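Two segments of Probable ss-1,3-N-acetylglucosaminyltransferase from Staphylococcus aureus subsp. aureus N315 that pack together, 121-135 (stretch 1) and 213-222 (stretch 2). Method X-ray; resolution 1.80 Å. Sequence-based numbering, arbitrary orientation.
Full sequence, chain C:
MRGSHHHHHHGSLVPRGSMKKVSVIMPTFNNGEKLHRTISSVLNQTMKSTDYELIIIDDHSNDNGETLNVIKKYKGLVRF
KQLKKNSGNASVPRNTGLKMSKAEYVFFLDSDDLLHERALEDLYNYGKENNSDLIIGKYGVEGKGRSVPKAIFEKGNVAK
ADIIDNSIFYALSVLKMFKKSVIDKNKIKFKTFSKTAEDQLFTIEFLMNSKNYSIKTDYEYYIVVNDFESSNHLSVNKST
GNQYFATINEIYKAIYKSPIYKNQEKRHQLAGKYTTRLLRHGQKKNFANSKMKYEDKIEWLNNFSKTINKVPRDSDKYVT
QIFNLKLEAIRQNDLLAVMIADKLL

Stretch 1, residues 121-135: EDLYNYGKENNSDLI
Stretch 2 (213-222) YSIKTDYEYY

Stretch 1 enters as a helix already under way, which runs through Glu129; Asn130 is the first residue to leave helical phi/psi (-109/14). Asn131 takes left-handed values (51/46), Ser132 and Asp133 complete the turn, and Leu134 and Ile135 are extended (-142/129 and -122/128). Stretch 2 begins as a strand, 213-216, with phi near -125 and psi between 124 and 148, then turns at Thr217 and Asp218. The helix crosses this strand at 141° between N-to-C directions, with the axes 9.0 Å apart at closest approach. Together the stretches bury 627 Å².

The backbone contact is a short parallel pairing of strands. Leu134 lies beside Tyr213 (CA-CA 4.8 Å) and Ile135 beside Ser214 (CA-CA 4.7 Å). Ser214 N donates to Leu134 O at 2.8 Å with an angle of 161°. The CA-H groups add two contacts: Tyr213 CA to Leu134 O at 3.4 Å, and Ile135 CA to Ser214 O at 3.3 Å. Alternation puts the Leu134 and Tyr213 side chains on one face of the sheet, where Leu134 CB lies 4.2 Å from Tyr213 CD1, and those of Ile135 and Ser214 on the other.

That second face meets the helix, and small residues suit the tight space there. Ser132 (chi1 -45°, m) and Ser214 (chi1 -58°, m) bring their OG atoms to 2.4 Å, a very short hydrogen bond whose proton direction is unsettled. Gly127 also fits: an ideal CB on it would come 2.6 Å from Ile135 CD1, within its own stretch. Just after Glu129, Asn130 ND2 donates to Tyr126 O at 2.8 Å, tying the side chain back to the preceding turn.

Aromatic rings and aliphatic chains fill the space between helix and strand. Tyr126 (chi1 -166°, t; chi2 64°) points toward stretch 2, and Lys216 (t, p, t, p) lays its methylenes over one face of the ring, with Lys216 CD 3.8 Å from the centroid of Tyr126. A long lysine serves well here, because its carbons can pack on an aromatic face while its amine continues to a polar partner. Leu123 (chi1 -92°, between wells; chi2 47°) makes a similar contact: its CB points sideways, but its end comes nearer, placing Leu123 CD1 3.7 Å from the centroid of the Tyr221 ring, nearly along the normal. Leu123 CD1 also reaches Lys216 CG at 4.0 Å.

Polar groups close the far end. Tyr221 (chi1 -74°, m; chi2 -69°) donates from OH to Asp122 OD2 at 2.7 Å; Asp122 (chi1 -77°, m; chi2 14°) is buried, so this bond helps satisfy a carboxylate shielded from solvent. Tyrosine thus offers a face to Leu123 and a hydroxyl to Asp122. Lys216 NZ forms its salt bridge within stretch 2, to Asp218 OD1 at 2.7 Å, and a weak hydrogen bond to Tyr221 OH at 3.4 Å. The 4.2 Å from Lys216 NZ to Asp122 OD2 is beyond a salt bridge, though the opposite charges remain near each other.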

# COMPACT_ATOMS: atom_id res chain seq x y z
N GLU C 121 25.67 8.21 -46.66
CA GLU C 121 26.72 7.33 -47.22
C GLU C 121 27.09 6.24 -46.21
O GLU C 121 27.07 5.07 -46.54
CB GLU C 121 27.94 8.15 -47.66
CG GLU C 121 29.07 7.32 -48.26
CD GLU C 121 28.94 6.87 -49.71
OE1 GLU C 121 27.84 7.03 -50.32
OE2 GLU C 121 29.95 6.37 -50.27
N ASP C 122 27.41 6.64 -44.97
CA ASP C 122 27.89 5.71 -43.95
C ASP C 122 26.78 4.73 -43.53
O ASP C 122 27.06 3.54 -43.39
CB ASP C 122 28.38 6.44 -42.71
CG ASP C 122 29.76 7.04 -42.88
OD1 ASP C 122 30.24 7.13 -44.06
OD2 ASP C 122 30.34 7.41 -41.83
N LEU C 123 25.56 5.23 -43.31
CA LEU C 123 24.45 4.37 -42.88
C LEU C 123 24.08 3.40 -44.01
O LEU C 123 23.90 2.22 -43.76
CB LEU C 123 23.25 5.21 -42.45
CG LEU C 123 23.18 5.56 -40.97
CD1 LEU C 123 24.51 6.06 -40.45
CD2 LEU C 123 22.09 6.58 -40.69
N TYR C 124 23.98 3.91 -45.24
CA TYR C 124 23.66 3.07 -46.39
C TYR C 124 24.73 1.99 -46.58
O TYR C 124 24.40 0.83 -46.78
CB TYR C 124 23.52 3.85 -47.70
CG TYR C 124 23.32 2.94 -48.90
CD1 TYR C 124 22.07 2.48 -49.25
CD2 TYR C 124 24.40 2.50 -49.64
CE1 TYR C 124 21.88 1.61 -50.31
CE2 TYR C 124 24.24 1.63 -50.72
CZ TYR C 124 22.97 1.18 -51.05
OH TYR C 124 22.79 0.32 -52.11
N ASN C 125 26.01 2.38 -46.57
CA ASN C 125 27.13 1.43 -46.80
C ASN C 125 27.08 0.32 -45.73
O ASN C 125 27.22 -0.87 -46.05
CB ASN C 125 28.50 2.12 -46.82
CG ASN C 125 28.76 2.90 -48.09
OD1 ASN C 125 28.17 2.64 -49.14
ND2 ASN C 125 29.65 3.88 -48.01
N TYR C 126 26.88 0.70 -44.46
CA TYR C 126 26.87 -0.24 -43.34
C TYR C 126 25.67 -1.19 -43.46
O TYR C 126 25.78 -2.39 -43.22
CB TYR C 126 26.90 0.53 -42.02
CG TYR C 126 27.23 -0.30 -40.81
CD1 TYR C 126 28.47 -0.91 -40.67
CD2 TYR C 126 26.32 -0.46 -39.78
CE1 TYR C 126 28.79 -1.66 -39.56
CE2 TYR C 126 26.62 -1.21 -38.66
CZ TYR C 126 27.86 -1.82 -38.54
OH TYR C 126 28.15 -2.57 -37.44
N GLY C 127 24.52 -0.65 -43.85
CA GLY C 127 23.33 -1.42 -44.16
C GLY C 127 23.58 -2.43 -45.26
O GLY C 127 23.21 -3.59 -45.14
N LYS C 128 24.21 -1.99 -46.35
CA LYS C 128 24.43 -2.84 -47.52
C LYS C 128 25.36 -4.00 -47.13
O LYS C 128 25.06 -5.17 -47.41
CB LYS C 128 25.01 -2.01 -48.67
CG LYS C 128 24.86 -2.63 -50.06
CD LYS C 128 23.41 -2.77 -50.52
CE LYS C 128 23.28 -3.02 -52.01
N GLU C 129 26.44 -3.66 -46.43
CA GLU C 129 27.47 -4.59 -45.94
C GLU C 129 26.85 -5.69 -45.07
O GLU C 129 27.23 -6.85 -45.19
CB GLU C 129 28.53 -3.76 -45.22
CG GLU C 129 29.45 -4.51 -44.26
CD GLU C 129 30.37 -3.57 -43.48
OE1 GLU C 129 30.60 -2.43 -43.95
OE2 GLU C 129 30.85 -3.97 -42.38
N ASN C 130 25.90 -5.32 -44.20
CA ASN C 130 25.35 -6.23 -43.19
C ASN C 130 23.92 -6.64 -43.53
O ASN C 130 23.21 -7.19 -42.68
CB ASN C 130 25.42 -5.60 -41.80
CG ASN C 130 26.85 -5.29 -41.43
OD1 ASN C 130 27.64 -6.21 -41.23
ND2 ASN C 130 27.21 -4.02 -41.42
N ASN C 131 23.50 -6.38 -44.78
CA ASN C 131 22.19 -6.79 -45.25
C ASN C 131 21.11 -6.32 -44.25
O ASN C 131 20.22 -7.06 -43.91
CB ASN C 131 22.16 -8.30 -45.49
CG ASN C 131 20.87 -8.78 -46.13
OD1 ASN C 131 20.30 -8.10 -46.99
ND2 ASN C 131 20.39 -9.93 -45.70
N SER C 132 21.20 -5.07 -43.82
CA SER C 132 20.32 -4.51 -42.77
C SER C 132 18.96 -4.08 -43.35
O SER C 132 18.87 -3.49 -44.43
CB SER C 132 20.99 -3.36 -42.07
OG SER C 132 22.34 -3.68 -41.76
N ASP C 133 17.90 -4.41 -42.60
CA ASP C 133 16.55 -3.90 -42.81
C ASP C 133 16.39 -2.51 -42.17
O ASP C 133 15.61 -1.70 -42.66
CB ASP C 133 15.52 -4.87 -42.25
CG ASP C 133 15.58 -6.23 -42.93
OD1 ASP C 133 15.60 -6.25 -44.17
OD2 ASP C 133 15.65 -7.24 -42.19
N LEU C 134 17.14 -2.24 -41.11
CA LEU C 134 17.07 -0.99 -40.36
C LEU C 134 18.49 -0.59 -39.94
O LEU C 134 19.21 -1.41 -39.39
CB LEU C 134 16.20 -1.24 -39.12
CG LEU C 134 16.01 -0.06 -38.17
CD1 LEU C 134 15.27 1.08 -38.84
CD2 LEU C 134 15.28 -0.49 -36.91
N ILE C 135 18.89 0.66 -40.22
CA ILE C 135 20.16 1.16 -39.71
C ILE C 135 19.88 2.41 -38.86
O ILE C 135 19.16 3.33 -39.30
CB ILE C 135 21.18 1.43 -40.84
CG1 ILE C 135 21.25 0.26 -41.83
CG2 ILE C 135 22.55 1.76 -40.25
CD1 ILE C 135 20.34 0.41 -43.03
N TYR C 213 19.04 -5.70 -37.92
CA TYR C 213 19.11 -4.30 -37.51
C TYR C 213 20.56 -3.94 -37.21
O TYR C 213 21.28 -4.72 -36.57
CB TYR C 213 18.22 -4.02 -36.29
CG TYR C 213 17.02 -4.92 -36.12
CD1 TYR C 213 15.97 -4.90 -37.02
CD2 TYR C 213 16.92 -5.75 -35.02
CE1 TYR C 213 14.87 -5.72 -36.85
CE2 TYR C 213 15.83 -6.57 -34.83
CZ TYR C 213 14.79 -6.54 -35.73
OH TYR C 213 13.71 -7.35 -35.53
N SER C 214 20.98 -2.75 -37.65
CA SER C 214 22.37 -2.31 -37.49
C SER C 214 22.41 -0.95 -36.78
O SER C 214 21.53 -0.14 -36.95
CB SER C 214 23.06 -2.29 -38.83
OG SER C 214 23.01 -3.58 -39.43
N ILE C 215 23.47 -0.74 -35.99
CA ILE C 215 23.67 0.47 -35.20
C ILE C 215 25.04 1.04 -35.54
O ILE C 215 26.06 0.35 -35.38
CB ILE C 215 23.56 0.17 -33.69
CG1 ILE C 215 22.17 -0.36 -33.30
CG2 ILE C 215 23.96 1.38 -32.86
CD1 ILE C 215 22.15 -1.13 -32.01
N LYS C 216 25.05 2.31 -35.96
CA LYS C 216 26.25 2.98 -36.43
C LYS C 216 26.50 4.20 -35.53
O LYS C 216 25.59 4.99 -35.30
CB LYS C 216 26.05 3.29 -37.92
CG LYS C 216 27.29 3.70 -38.69
CD LYS C 216 28.27 2.59 -38.96
CE LYS C 216 29.20 2.89 -40.13
NZ LYS C 216 30.30 3.79 -39.73
N THR C 217 27.73 4.34 -35.02
CA THR C 217 28.03 5.22 -33.88
C THR C 217 29.28 6.11 -34.11
O THR C 217 29.70 6.81 -33.19
CB THR C 217 28.25 4.39 -32.61
OG1 THR C 217 29.40 3.56 -32.78
CG2 THR C 217 27.06 3.52 -32.26
N ASP C 218 29.86 6.08 -35.32
CA ASP C 218 31.16 6.72 -35.57
C ASP C 218 31.05 8.25 -35.43
O ASP C 218 31.97 8.89 -34.94
CB ASP C 218 31.70 6.37 -36.96
CG ASP C 218 32.04 4.90 -37.11
OD1 ASP C 218 31.09 4.07 -37.12
OD2 ASP C 218 33.25 4.59 -37.20
N TYR C 219 29.91 8.81 -35.86
CA TYR C 219 29.61 10.24 -35.72
C TYR C 219 28.22 10.41 -35.11
O TYR C 219 27.45 9.44 -35.01
CB TYR C 219 29.67 10.95 -37.08
CG TYR C 219 31.00 10.81 -37.78
CD1 TYR C 219 31.27 9.70 -38.55
CD2 TYR C 219 31.99 11.77 -37.64
CE1 TYR C 219 32.49 9.53 -39.18
CE2 TYR C 219 33.23 11.62 -38.26
CZ TYR C 219 33.47 10.49 -39.03
OH TYR C 219 34.66 10.30 -39.66
N GLU C 220 27.89 11.63 -34.69
CA GLU C 220 26.51 11.98 -34.39
C GLU C 220 25.83 12.31 -35.73
O GLU C 220 25.91 13.44 -36.22
CB GLU C 220 26.44 13.12 -33.38
CG GLU C 220 27.00 12.76 -32.00
CD GLU C 220 26.84 13.86 -30.96
OE1 GLU C 220 26.55 15.01 -31.33
OE2 GLU C 220 26.99 13.56 -29.77
N TYR C 221 25.18 11.30 -36.32
CA TYR C 221 24.75 11.34 -37.71
C TYR C 221 23.46 12.15 -37.88
O TYR C 221 23.22 12.71 -38.94
CB TYR C 221 24.51 9.93 -38.24
CG TYR C 221 25.77 9.14 -38.53
CD1 TYR C 221 26.60 9.50 -39.57
CD2 TYR C 221 26.10 8.03 -37.77
CE1 TYR C 221 27.74 8.77 -39.86
CE2 TYR C 221 27.24 7.29 -38.04
CZ TYR C 221 28.06 7.66 -39.09
OH TYR C 221 29.19 6.95 -39.38
N TYR C 222 22.60 12.15 -36.85
CA TYR C 222 21.32 12.86 -36.87
C TYR C 222 21.24 13.78 -35.65
O TYR C 222 21.29 13.29 -34.53
CB TYR C 222 20.15 11.87 -36.88
CG TYR C 222 18.81 12.50 -37.11
CD1 TYR C 222 18.21 13.29 -36.14
CD2 TYR C 222 18.12 12.31 -38.29
CE1 TYR C 222 16.99 13.90 -36.36
CE2 TYR C 222 16.88 12.89 -38.52
CZ TYR C 222 16.31 13.68 -37.54
OH TYR C 222 15.10 14.27 -37.77